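Side-chain contacts in glucose import ATP-binding protein GlcV (PDB 1OXX), which hydrolyses ATP to power glucose uptake, serving as the energy-coupling subunit of the archaeal GlcSTUV ABC transporter: residues A[27-30]-A[31-34]; A[75-79]-A[80-84]. The protein carries 1 engineered substitution. All coordinates share one frame; numbering follows the deposited sequence. Where two conformers were deposited one is given.

Interaction 1. Residues A[27-30]-A[31-34]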
ATOM      1  N   ASN A  27     -13.451   8.913   7.402  1.00  3.85           N
ATOM      2  CA  ASN A  27     -13.158   9.958   8.371  1.00  3.67           C
ATOM      3  C   ASN A  27     -11.761   9.675   8.906  1.00  5.16           C
ATOM      4  O   ASN A  27     -11.559   8.713   9.668  1.00  6.97           O
ATOM      5  CB  ASN A  27     -14.155   9.979   9.535  1.00  6.24           C
ATOM      6  CG  ASN A  27     -15.594  10.162   9.088  1.00  7.31           C
ATOM      7  OD1 ASN A  27     -15.880  10.913   8.151  1.00  7.20           O
ATOM      8  ND2 ASN A  27     -16.524   9.515   9.801  1.00  6.04           N
ATOM      9  N   ILE A  28     -10.771  10.454   8.470  1.00  5.15           N
ATOM     10  CA  ILE A  28      -9.376  10.295   8.898  1.00  6.70           C
ATOM     11  C   ILE A  28      -9.119  11.241  10.050  1.00  5.35           C
ATOM     12  O   ILE A  28      -9.370  12.435   9.946  1.00  7.52           O
ATOM     13  CB  ILE A  28      -8.423  10.608   7.720  1.00  7.50           C
ATOM     14  CG1 ILE A  28      -8.700   9.646   6.567  1.00  8.39           C
ATOM     15  CG2 ILE A  28      -6.977  10.494   8.152  1.00  8.14           C
ATOM     16  CD1 ILE A  28      -7.922   9.954   5.300  1.00 10.38           C
ATOM     17  N   GLU A  29      -8.633  10.701  11.160  1.00  6.31           N
ATOM     18  CA  GLU A  29      -8.454  11.490  12.365  1.00  6.03           C
ATOM     19  C   GLU A  29      -7.158  12.282  12.368  1.00  6.96           C
ATOM     20  O   GLU A  29      -6.222  12.003  11.625  1.00  7.38           O
ATOM     21  CB  GLU A  29      -8.501  10.567  13.585  1.00 10.16           C
ATOM     22  CG  GLU A  29      -9.857   9.896  13.774  1.00 11.95           C
ATOM     23  CD  GLU A  29     -11.007  10.881  13.939  1.00 18.54           C
ATOM     24  OE1 GLU A  29     -10.802  11.964  14.516  1.00 24.12           O
ATOM     25  OE2 GLU A  29     -12.133  10.574  13.478  1.00 17.57           O
ATOM     26  N   ASN A  30      -7.149  13.318  13.199  1.00  9.44           N
ATOM     27  CA  ASN A  30      -5.993  14.162  13.368  1.00  8.69           C
ATOM     28  C   ASN A  30      -4.787  13.328  13.771  1.00  7.21           C
ATOM     29  O   ASN A  30      -4.821  12.597  14.769  1.00  9.42           O
ATOM     30  CB  ASN A  30      -6.326  15.204  14.454  1.00 12.28           C
ATOM     31  CG  ASN A  30      -5.196  16.165  14.729  1.00 23.13           C
ATOM     32  OD1 ASN A  30      -5.407  17.378  14.772  1.00 43.15           O
ATOM     33  ND2 ASN A  30      -4.001  15.638  14.949  1.00 36.67           N
ATOM     34  N   GLY A  31      -3.721  13.428  12.981  1.00  7.02           N
ATOM     35  CA  GLY A  31      -2.472  12.755  13.272  1.00  7.38           C
ATOM     36  C   GLY A  31      -2.439  11.287  12.885  1.00  8.62           C
ATOM     37  O   GLY A  31      -1.457  10.585  13.161  1.00 10.57           O
ATOM     38  N   GLU A  32      -3.506  10.819  12.258  1.00  7.20           N
ATOM     39  CA  GLU A  32      -3.578   9.420  11.859  1.00  6.41           C
ATOM     40  C   GLU A  32      -2.700   9.129  10.642  1.00  8.08           C
ATOM     41  O   GLU A  32      -2.520   9.980   9.791  1.00  7.33           O
ATOM     42  CB  GLU A  32      -5.033   9.019  11.591  1.00  6.43           C
ATOM     43  CG  GLU A  32      -5.212   7.530  11.284  1.00  9.99           C
ATOM     44  CD  GLU A  32      -6.666   7.092  11.212  1.00 12.36           C
ATOM     45  OE1 GLU A  32      -7.531   7.911  10.867  1.00  9.38           O
ATOM     46  OE2 GLU A  32      -6.949   5.901  11.504  1.00 12.82           O
ATOM     47  N   ARG A  33      -2.129   7.921  10.608  1.00  7.47           N
ATOM     48  CA  ARG A  33      -1.382   7.409   9.477  1.00  9.65           C
ATOM     49  C   ARG A  33      -2.329   6.470   8.736  1.00  7.92           C
ATOM     50  O   ARG A  33      -2.616   5.357   9.203  1.00  8.91           O
ATOM     51  CB  ARG A  33      -0.128   6.672   9.953  1.00  9.63           C
ATOM     52  CG  ARG A  33       0.855   7.567  10.705  0.50 12.91           C
ATOM     53  CD  ARG A  33       2.074   6.838  11.260  0.50  5.89           C
ATOM     54  NE  ARG A  33       1.873   5.395  11.358  0.50 29.69           N
ATOM     55  CZ  ARG A  33       2.813   4.533  11.731  0.50 24.04           C
ATOM     56  NH1 ARG A  33       4.022   4.966  12.065  0.50 29.62           N
ATOM     57  NH2 ARG A  33       2.545   3.235  11.777  0.50 20.39           N
ATOM     58  N   PHE A  34      -2.861   6.961   7.627  1.00  5.96           N
ATOM     59  CA  PHE A  34      -3.835   6.248   6.830  1.00  6.84           C
ATOM     60  C   PHE A  34      -3.264   5.861   5.485  1.00  7.26           C
ATOM     61  O   PHE A  34      -2.593   6.647   4.834  1.00  8.56           O
ATOM     62  CB  PHE A  34      -5.087   7.097   6.627  1.00  9.21           C
ATOM     63  CG  PHE A  34      -6.277   6.323   6.173  1.00  7.55           C
ATOM     64  CD1 PHE A  34      -7.129   5.744   7.094  1.00  8.45           C
ATOM     65  CD2 PHE A  34      -6.564   6.172   4.838  1.00  8.76           C
ATOM     66  CE1 PHE A  34      -8.213   5.035   6.688  1.00  9.19           C
ATOM     67  CE2 PHE A  34      -7.662   5.441   4.426  1.00 11.43           C
ATOM     68  CZ  PHE A  34      -8.483   4.881   5.359  1.00 10.53           C
TER

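Interaction 2. Residues A[75-79]-A[80-84]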
ATOM      1  N   LEU A  75     -13.821  23.649  -6.639  1.00  7.07           N
ATOM      2  CA  LEU A  75     -12.661  23.751  -5.765  1.00  6.18           C
ATOM      3  C   LEU A  75     -12.928  24.960  -4.887  1.00 13.04           C
ATOM      4  O   LEU A  75     -13.137  26.059  -5.404  1.00 14.59           O
ATOM      5  CB  LEU A  75     -11.392  23.935  -6.578  1.00  8.75           C
ATOM      6  CG  LEU A  75     -10.082  24.014  -5.791  1.00 10.67           C
ATOM      7  CD1 LEU A  75      -9.817  22.712  -5.032  1.00 10.25           C
ATOM      8  CD2 LEU A  75      -8.924  24.354  -6.716  1.00 14.54           C
ATOM      9  N   ILE A  76     -12.949  24.770  -3.575  1.00 10.93           N
ATOM     10  CA  ILE A  76     -13.278  25.867  -2.663  1.00  9.63           C
ATOM     11  C   ILE A  76     -12.050  26.442  -1.984  1.00 12.23           C
ATOM     12  O   ILE A  76     -11.930  27.668  -1.850  1.00 13.32           O
ATOM     13  CB  ILE A  76     -14.320  25.409  -1.658  1.00  8.82           C
ATOM     14  CG1 ILE A  76     -15.613  25.060  -2.403  1.00 16.31           C
ATOM     15  CG2 ILE A  76     -14.608  26.494  -0.629  1.00  9.81           C
ATOM     16  CD1 ILE A  76     -16.637  24.367  -1.566  1.00 21.35           C
ATOM     17  N   VAL A  77     -11.161  25.555  -1.541  1.00  8.87           N
ATOM     18  CA  VAL A  77      -9.872  25.924  -0.977  1.00  7.05           C
ATOM     19  C   VAL A  77      -8.801  25.253  -1.841  1.00 10.19           C
ATOM     20  O   VAL A  77      -8.731  24.030  -1.908  1.00  9.30           O
ATOM     21  CB  VAL A  77      -9.726  25.416   0.471  1.00  8.66           C
ATOM     22  CG1 VAL A  77      -8.337  25.720   1.002  1.00  9.69           C
ATOM     23  CG2 VAL A  77     -10.829  25.982   1.366  1.00  8.62           C
ATOM     24  N   PRO A  78      -7.982  26.029  -2.532  1.00 11.30           N
ATOM     25  CA  PRO A  78      -6.948  25.481  -3.417  1.00 11.34           C
ATOM     26  C   PRO A  78      -5.777  24.845  -2.664  1.00 10.80           C
ATOM     27  O   PRO A  78      -5.652  25.076  -1.456  1.00 11.08           O
ATOM     28  CB  PRO A  78      -6.499  26.725  -4.178  1.00 18.90           C
ATOM     29  CG  PRO A  78      -6.607  27.760  -3.136  1.00 15.45           C
ATOM     30  CD  PRO A  78      -7.961  27.504  -2.533  1.00 14.86           C
ATOM     31  N   PRO A  79      -4.938  24.050  -3.334  1.00 11.72           N
ATOM     32  CA  PRO A  79      -3.867  23.324  -2.637  1.00 11.33           C
ATOM     33  C   PRO A  79      -2.968  24.191  -1.752  1.00 12.48           C
ATOM     34  O   PRO A  79      -2.650  23.790  -0.634  1.00 16.62           O
ATOM     35  CB  PRO A  79      -3.040  22.707  -3.778  1.00 14.40           C
ATOM     36  CG  PRO A  79      -3.891  22.752  -4.978  1.00 17.40           C
ATOM     37  CD  PRO A  79      -4.941  23.787  -4.779  1.00 15.47           C
ATOM     38  N   GLU A  80      -2.578  25.358  -2.244  1.00 16.17           N
ATOM     39  CA  GLU A  80      -1.634  26.199  -1.510  1.00 20.67           C
ATOM     40  C   GLU A  80      -2.189  26.720  -0.185  1.00 18.41           C
ATOM     41  O   GLU A  80      -1.430  27.228   0.656  1.00 19.39           O
ATOM     42  CB  GLU A  80      -1.152  27.358  -2.386  1.00 23.06           C
ATOM     43  CG  GLU A  80      -2.224  28.355  -2.768  1.00 25.43           C
ATOM     44  CD  GLU A  80      -2.931  27.993  -4.060  1.00 30.21           C
ATOM     45  OE1 GLU A  80      -2.898  26.803  -4.455  1.00 31.83           O
ATOM     46  OE2 GLU A  80      -3.528  28.902  -4.678  1.00 26.85           O
ATOM     47  N   ASP A  81      -3.494  26.591   0.016  1.00 15.23           N
ATOM     48  CA  ASP A  81      -4.111  27.050   1.253  1.00 14.35           C
ATOM     49  C   ASP A  81      -4.538  25.906   2.179  1.00 13.68           C
ATOM     50  O   ASP A  81      -5.190  26.164   3.189  1.00 17.69           O
ATOM     51  CB  ASP A  81      -5.325  27.915   0.950  1.00 14.31           C
ATOM     52  CG  ASP A  81      -4.968  29.217   0.258  1.00 24.73           C
ATOM     53  OD1 ASP A  81      -3.786  29.618   0.291  1.00 29.79           O
ATOM     54  OD2 ASP A  81      -5.821  29.904  -0.342  1.00 24.75           O
ATOM     55  N   ARG A  82      -4.189  24.660   1.839  1.00  9.29           N
ATOM     56  CA  ARG A  82      -4.595  23.492   2.628  1.00 10.63           C
ATOM     57  C   ARG A  82      -3.595  22.901   3.649  1.00 11.36           C
ATOM     58  O   ARG A  82      -3.875  21.891   4.304  1.00 12.00           O
ATOM     59  CB  ARG A  82      -4.973  22.377   1.675  1.00  8.99           C
ATOM     60  CG  ARG A  82      -6.256  22.605   0.926  1.00  7.18           C
ATOM     61  CD  ARG A  82      -6.656  21.388   0.164  1.00  7.05           C
ATOM     62  NE  ARG A  82      -7.786  21.641  -0.720  1.00  6.08           N
ATOM     63  CZ  ARG A  82      -8.460  20.686  -1.345  1.00  6.17           C
ATOM     64  NH1 ARG A  82      -8.153  19.398  -1.182  1.00  5.80           N
ATOM     65  NH2 ARG A  82      -9.456  21.027  -2.140  1.00  8.15           N
ATOM     66  N   LYS A  83      -2.443  23.525   3.779  1.00 10.67           N
ATOM     67  CA  LYS A  83      -1.387  23.075   4.685  1.00  8.84           C
ATOM     68  C   LYS A  83      -0.959  21.631   4.422  1.00  6.79           C
ATOM     69  O   LYS A  83      -0.869  20.812   5.333  1.00  6.97           O
ATOM     70  CB  LYS A  83      -1.743  23.309   6.152  1.00  7.69           C
ATOM     71  CG  LYS A  83      -1.979  24.788   6.479  1.00 16.60           C
ATOM     72  CD  LYS A  83      -1.564  25.140   7.899  1.00 25.41           C
ATOM     73  CE  LYS A  83      -0.104  25.569   7.953  0.50 35.39           C
ATOM     74  NZ  LYS A  83       0.178  26.446   9.121  0.50 37.77           N
ATOM     75  N   ILE A  84      -0.677  21.368   3.160  1.00  6.26           N
ATOM     76  CA  ILE A  84      -0.284  20.054   2.677  1.00  3.72           C
ATOM     77  C   ILE A  84       1.153  20.035   2.187  1.00  7.12           C
ATOM     78  O   ILE A  84       1.654  21.043   1.658  1.00 11.43           O
ATOM     79  CB  ILE A  84      -1.183  19.608   1.535  1.00  4.75           C
ATOM     80  CG1 ILE A  84      -2.623  19.518   2.013  1.00  7.32           C
ATOM     81  CG2 ILE A  84      -0.756  18.254   1.010  1.00 14.79           C
ATOM     82  CD1 ILE A  84      -3.604  19.180   0.909  1.00 12.89           C
TER
HETATM   83  O   HOH W   1      -0.613  23.717   1.257  1.00 21.66           O

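Interaction 1. Residues A[27-30]-A[31-34]
A type II beta turn from E29 to E32 joins strand 18-28, at the edge of the antiparallel sheet of the ABC-ATPase domain, to strand 33-37, the strand that runs into the Walker A P-loop. E29 and E32 meet across it by two bonds. One is the turn's own backbone bond, E32 N to E29 O at 3.0 Å. The other is made by a side chain: E29 N donates to E32 OE1 over 3.0 Å, nearly straight at 166°. The E32 chain, with CG anti to the backbone N (chi1 -175°) and extended beyond it, reaches back across the turn. Its carboxylate receives the N-H on the anti side, with the donor 23° out of the carboxylate plane. OE2 of the same group forms a salt bridge with R210, which also donates to N27 O. Two partners thus hold the carboxylate, and the arginine probably helps keep it ionised although E29 OE2 lies 5.9 Å from E32 OE1. The E29 carboxylate itself leads away from the turn to R3, its salt-bridge partner outside the two segments. At the third turn position G31 adopts a positive phi, the left-handed conformation that glycine accepts readily; its N-H is bonded to T193 OG1. Below the turn the contact becomes apolar and buried. I28 crosses F34 at about a right angle, its CG1 over one face of the ring, offset toward the rim. I28 touches the carboxylate as well as the ring: its other branch, CG2, stands 3.8 Å from E32 OE1. Its terminal methyl CD1 comes to 4.0 Å from F34 CD2.

Interaction 2. Residues A[75-79]-A[80-84]
R82 crosses V77 at a slant, R82 CG lying 3.7 Å from V77 CG1, and then grips that residue's carbonyl. Extended from CG to NE, the arginine brings NE to 2.8 Å from V77 O and NH2 to 3.1 Å from the same oxygen, both nitrogens sharing that one acceptor along the guanidinium edge. V77 O lies within 9° of the guanidinium plane; NH2 approaches it nearly along the C=O axis, NE with a 33° tilt from the carbonyl plane. NH1 bonds to the carbonyls of I50 and I51, and F64 adds a cation-pi contact, so the buried guanidinium is held by several groups. This is the connection from strand 74-75 to strand 84-88 of the ABC-ATPase domain, tightened by a short 3-10 turn in which D81 N donates to P78 O and R82 N to P79 O. A water receiving I84 N-H donates to P79 O. Two acidic side chains reach the P78 ring from directions roughly at right angles: P78 CG is 3.6 Å from D81 OD2, while E80, with CG between the backbone N and the carbonyl carbon (chi1 65°) and the chain bent at chi2, sets OE1 3.6 Å from P78 CB.

Followed from the N terminus, the two contacts come in series, neither nested nor crossed, and both belong to the ABC-ATPase domain. Interaction 1 closes the turn between strand 18-28 of the antiparallel sheet and strand 33-37 of the mixed sheet. The chain then passes through the P-loop, whose residues are inferred to bind ATP, and helix 41-52, returns to the antiparallel sheet for strands 61-64, 67-71 and 74-75, and leaves again through interaction 2, which tightens the passage to edge strand 84-88 of the mixed sheet. Two crossings between the same pair of sheets are thus fixed locally. Interactions 1 and 2 lie about 18 Å apart between centres and about 11 Å between nearest atoms.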